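Local coordinates for Amuc_1102 (Akkermansia muciniphila, PDB 7DSZ), which adopts an immunoglobulin-like fold related to archaeal type IV pilus proteins and may serve in a pilus-like cell-surface assembly, at the interface of chains A and B. Residues are numbered along the deposited sequence; one frame, centred on the assembly and turned at random. Chains: chain A/B, Amuc_1102.

Contact 1: the interface of chains A and B. Residues chain A 34-36, 188; chain B 36-39.
In A:Val36 and B:Val36 alike, CG1 lies anti to the backbone N (chi1 169° in A:Val36), and this shared rotamer turns the CG1 methyls toward each other across the interface, 3.6 Å apart. The two side chains cross at a slant, one branch of each doing the touching. A:Phe188 has its CG anti to the carbonyl carbon (chi1 -63°), and the CE1-CZ edge of its ring enters between B:Thr38 and B:Val36, which lie toward opposite faces of the ring, both displaced to the rim. CE1 of A:Phe188 lies 3.7 Å from the methyl CG2 of B:Thr38, and CZ of A:Phe188 is 3.9 Å from CG1 of B:Val36. The B:Thr38 methyl CG2 is also approached by the ring carbon CB of A:Pro34, at 3.7 Å, so it sits among apolar groups of chain A. Beside this cluster the two loops run antiparallel, with a beta bridge between A:Val36 and B:Thr38. The backbone N of B:Gln39 donates to the carbonyl O of A:Asn35 at 2.7 Å. Beyond that bond the side chains of A:Asn35 and B:Gln39 run alongside each other with their amide planes nearly perpendicular, although B:Gln39 is poorly ordered and its side-chain position carries little weight. Though the structure alone does not show whether this pairing forms outside the crystal, the patch here joins two copies of the protein through a short antiparallel pairing with an apolar flank.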
loop_
_atom_site.group_PDB
_atom_site.type_symbol
_atom_site.label_atom_id
_atom_site.label_comp_id
_atom_site.label_asym_id
_atom_site.label_seq_id
_atom_site.Cartn_x
_atom_site.Cartn_y
_atom_site.Cartn_z
ATOM N N PRO A 34 -5.688 13.139 -10.440
ATOM C CA PRO A 34 -6.010 12.710 -11.804
ATOM C C PRO A 34 -7.461 12.263 -11.872
ATOM O O PRO A 34 -7.976 11.616 -10.961
ATOM C CB PRO A 34 -5.044 11.547 -12.052
ATOM C CG PRO A 34 -3.941 11.743 -11.044
ATOM C CD PRO A 34 -4.612 12.330 -9.846
ATOM N N ASN A 35 -8.138 12.662 -12.937
ATOM C CA ASN A 35 -9.485 12.167 -13.191
ATOM C C ASN A 35 -9.317 10.991 -14.141
ATOM O O ASN A 35 -9.208 11.152 -15.354
ATOM C CB ASN A 35 -10.374 13.260 -13.768
ATOM C CG ASN A 35 -11.793 13.137 -13.306
ATOM O OD1 ASN A 35 -12.717 13.108 -14.115
ATOM N ND2 ASN A 35 -11.982 13.047 -11.991
ATOM N N VAL A 36 -9.248 9.795 -13.570
ATOM C CA VAL A 36 -8.894 8.622 -14.353
ATOM C C VAL A 36 -10.092 8.214 -15.196
ATOM O O VAL A 36 -11.232 8.189 -14.715
ATOM C CB VAL A 36 -8.415 7.493 -13.428
ATOM C CG1 VAL A 36 -8.291 6.183 -14.178
ATOM C CG2 VAL A 36 -7.075 7.892 -12.806
ATOM N N PHE A 188 1.507 8.057 -11.850
ATOM C CA PHE A 188 1.679 9.114 -12.835
ATOM C C PHE A 188 3.020 9.798 -12.644
ATOM O O PHE A 188 3.617 9.737 -11.567
ATOM C CB PHE A 188 0.541 10.131 -12.725
ATOM C CG PHE A 188 -0.800 9.539 -13.039
ATOM C CD1 PHE A 188 -1.201 9.382 -14.352
ATOM C CD2 PHE A 188 -1.637 9.094 -12.027
ATOM C CE1 PHE A 188 -2.431 8.825 -14.659
ATOM C CE2 PHE A 188 -2.871 8.526 -12.331
ATOM C CZ PHE A 188 -3.259 8.388 -13.651
ATOM N N VAL B 36 -2.027 5.159 -17.833
ATOM C CA VAL B 36 -3.441 5.307 -17.517
ATOM C C VAL B 36 -3.940 6.632 -18.074
ATOM O O VAL B 36 -3.332 7.685 -17.845
ATOM C CB VAL B 36 -3.654 5.227 -15.999
ATOM C CG1 VAL B 36 -5.064 5.620 -15.643
ATOM C CG2 VAL B 36 -3.314 3.825 -15.486
ATOM N N LEU B 37 -5.067 6.595 -18.784
ATOM C CA LEU B 37 -5.623 7.806 -19.388
ATOM C C LEU B 37 -6.439 8.605 -18.382
ATOM O O LEU B 37 -7.164 8.036 -17.562
ATOM C CB LEU B 37 -6.503 7.444 -20.582
ATOM C CG LEU B 37 -5.789 6.615 -21.641
ATOM C CD1 LEU B 37 -6.703 6.403 -22.833
ATOM C CD2 LEU B 37 -4.504 7.306 -22.046
ATOM N N THR B 38 -6.344 9.937 -18.472
ATOM C CA THR B 38 -7.088 10.833 -17.594
ATOM C C THR B 38 -7.884 11.840 -18.415
ATOM O O THR B 38 -7.596 12.081 -19.590
ATOM C CB THR B 38 -6.170 11.592 -16.615
ATOM O OG1 THR B 38 -5.150 12.280 -17.349
ATOM C CG2 THR B 38 -5.522 10.635 -15.616
ATOM N N GLN B 39 -8.892 12.433 -17.765
ATOM C CA GLN B 39 -9.783 13.373 -18.447
ATOM C C GLN B 39 -9.028 14.608 -18.922
ATOM O O GLN B 39 -9.186 15.047 -20.067
ATOM C CB GLN B 39 -10.933 13.768 -17.517
ATOM C CG GLN B 39 -12.114 14.441 -18.213
ATOM C CD GLN B 39 -13.465 13.952 -17.691
ATOM O OE1 GLN B 39 -13.729 12.746 -17.641
ATOM N NE2 GLN B 39 -14.325 14.891 -17.299
#

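Contact 2: the interface of chains A and B. Residues chain A 70, 101-102, 195; chain B 116, 118-119.
A:Glu195 and B:Ser116 make the tight part of this contact: the serine hydroxyl OG donates to the carboxylate oxygen OE1 at 2.6 Å. The donor comes from above the carboxylate plane, 43° out of it. A:Glu195 reaches this point with CG anti to the backbone N (chi1 173°) and an extended chain beyond, carrying the carboxylate to the start of helix 117-124 of chain B. The same B:Ser116 OG accepts the backbone N-H of B:Ser119 at 3.0 Å, an N-cap arrangement that links the helix start to the carboxylate. The nearby helix N-terminus would probably favour a negative charge on A:Glu195.

Next to it, the amide nitrogen ND2 of A:Asn102 serves two hydroxyls, both close to its amide plane. ND2 of A:Asn102 lies 2.9 Å from B:Ser119 OG and 3.2 Å from B:Ser118 OG, the nearer bond being the more bent; together they would restrain rotation of the amide.

Packing is looser around A:Tyr70, whose ring presents one face to the carbonyl O of B:Ser118, 4.3 Å above the plane and offset toward the rim, a contact of proximity only. Two waters supplement the direct bonds. Water 1 bridges the second carboxylate oxygen of A:Glu195 to B:Ser116 and B:Ser119. Water 2 connects B:Ser118 OG with the carbonyl oxygens of A:Val101 and A:Asn102, and lies 2.9 Å from the backbone N of A:Glu195, almost in line with its N-H at 175°.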
loop_
_atom_site.group_PDB
_atom_site.type_symbol
_atom_site.label_atom_id
_atom_site.label_comp_id
_atom_site.label_asym_id
_atom_site.label_seq_id
_atom_site.Cartn_x
_atom_site.Cartn_y
_atom_site.Cartn_z
ATOM N N TYR A 70 24.105 4.406 -10.366
ATOM C CA TYR A 70 23.111 4.617 -9.326
ATOM C C TYR A 70 23.749 4.382 -7.968
ATOM O O TYR A 70 24.761 3.684 -7.847
ATOM C CB TYR A 70 21.922 3.651 -9.457
ATOM C CG TYR A 70 21.035 3.819 -10.661
ATOM C CD1 TYR A 70 21.409 3.319 -11.908
ATOM C CD2 TYR A 70 19.791 4.431 -10.543
ATOM C CE1 TYR A 70 20.578 3.452 -13.009
ATOM C CE2 TYR A 70 18.958 4.565 -11.632
ATOM C CZ TYR A 70 19.354 4.071 -12.861
ATOM O OH TYR A 70 18.516 4.212 -13.940
ATOM N N VAL A 101 15.050 4.527 -3.619
ATOM C CA VAL A 101 16.005 3.484 -3.970
ATOM C C VAL A 101 16.366 3.604 -5.442
ATOM O O VAL A 101 15.582 4.098 -6.256
ATOM C CB VAL A 101 15.470 2.070 -3.653
ATOM C CG1 VAL A 101 15.415 1.854 -2.152
ATOM C CG2 VAL A 101 14.098 1.839 -4.296
ATOM N N ASN A 102 17.559 3.116 -5.788
ATOM C CA ASN A 102 18.097 3.242 -7.141
ATOM C C ASN A 102 18.074 4.700 -7.584
ATOM O O ASN A 102 17.402 5.073 -8.545
ATOM C CB ASN A 102 17.324 2.381 -8.147
ATOM C CG ASN A 102 17.339 0.912 -7.799
ATOM O OD1 ASN A 102 18.311 0.391 -7.233
ATOM N ND2 ASN A 102 16.247 0.225 -8.132
ATOM N N GLU A 195 12.318 5.635 -7.545
ATOM C CA GLU A 195 11.470 4.644 -6.892
ATOM C C GLU A 195 11.478 4.838 -5.375
ATOM O O GLU A 195 12.505 5.171 -4.777
ATOM C CB GLU A 195 11.971 3.239 -7.269
ATOM C CG GLU A 195 11.295 2.075 -6.544
ATOM C CD GLU A 195 11.928 0.742 -6.944
ATOM O OE1 GLU A 195 12.860 0.763 -7.785
ATOM O OE2 GLU A 195 11.490 -0.307 -6.425
ATOM N N SER B 116 11.537 -3.156 -10.623
ATOM C CA SER B 116 11.201 -1.873 -11.210
ATOM C C SER B 116 12.076 -1.587 -12.431
ATOM O O SER B 116 13.132 -2.199 -12.606
ATOM C CB SER B 116 11.415 -0.763 -10.187
ATOM O OG SER B 116 12.814 -0.657 -9.959
ATOM N N SER B 118 13.995 0.968 -12.851
ATOM C CA SER B 118 15.300 1.454 -12.408
ATOM C C SER B 118 16.164 0.326 -11.853
ATOM O O SER B 118 17.394 0.370 -11.973
ATOM C CB SER B 118 15.130 2.575 -11.379
ATOM O OG SER B 118 14.570 2.114 -10.157
ATOM N N SER B 119 15.554 -0.699 -11.250
ATOM C CA SER B 119 16.336 -1.864 -10.851
ATOM C C SER B 119 16.932 -2.552 -12.072
ATOM O O SER B 119 18.124 -2.883 -12.092
ATOM C CB SER B 119 15.471 -2.849 -10.052
ATOM O OG SER B 119 15.319 -2.432 -8.702
HETATM O O HOH W 1 12.730 -2.836 -7.801
HETATM O O HOH W 2 14.623 4.795 -9.104
#

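The centres of the C-alpha atoms of contact 1 and contact 2 lie about 24 Å apart, and the two patches share no residue. Both belong to the same A-B interface, which is not an exact two-fold. Their character differs: contact 1 joins loop to loop by apolar groups and a backbone bond, whereas contact 2 sets polar groups of chain A against the start of helix 117-124 of chain B. In chain A, the sequence from A:Phe188 to A:Glu195 spans both. Two separated footholds would probably limit rocking between the copies, although the structure alone does not show whether the three-copy deposited assembly forms in the cell.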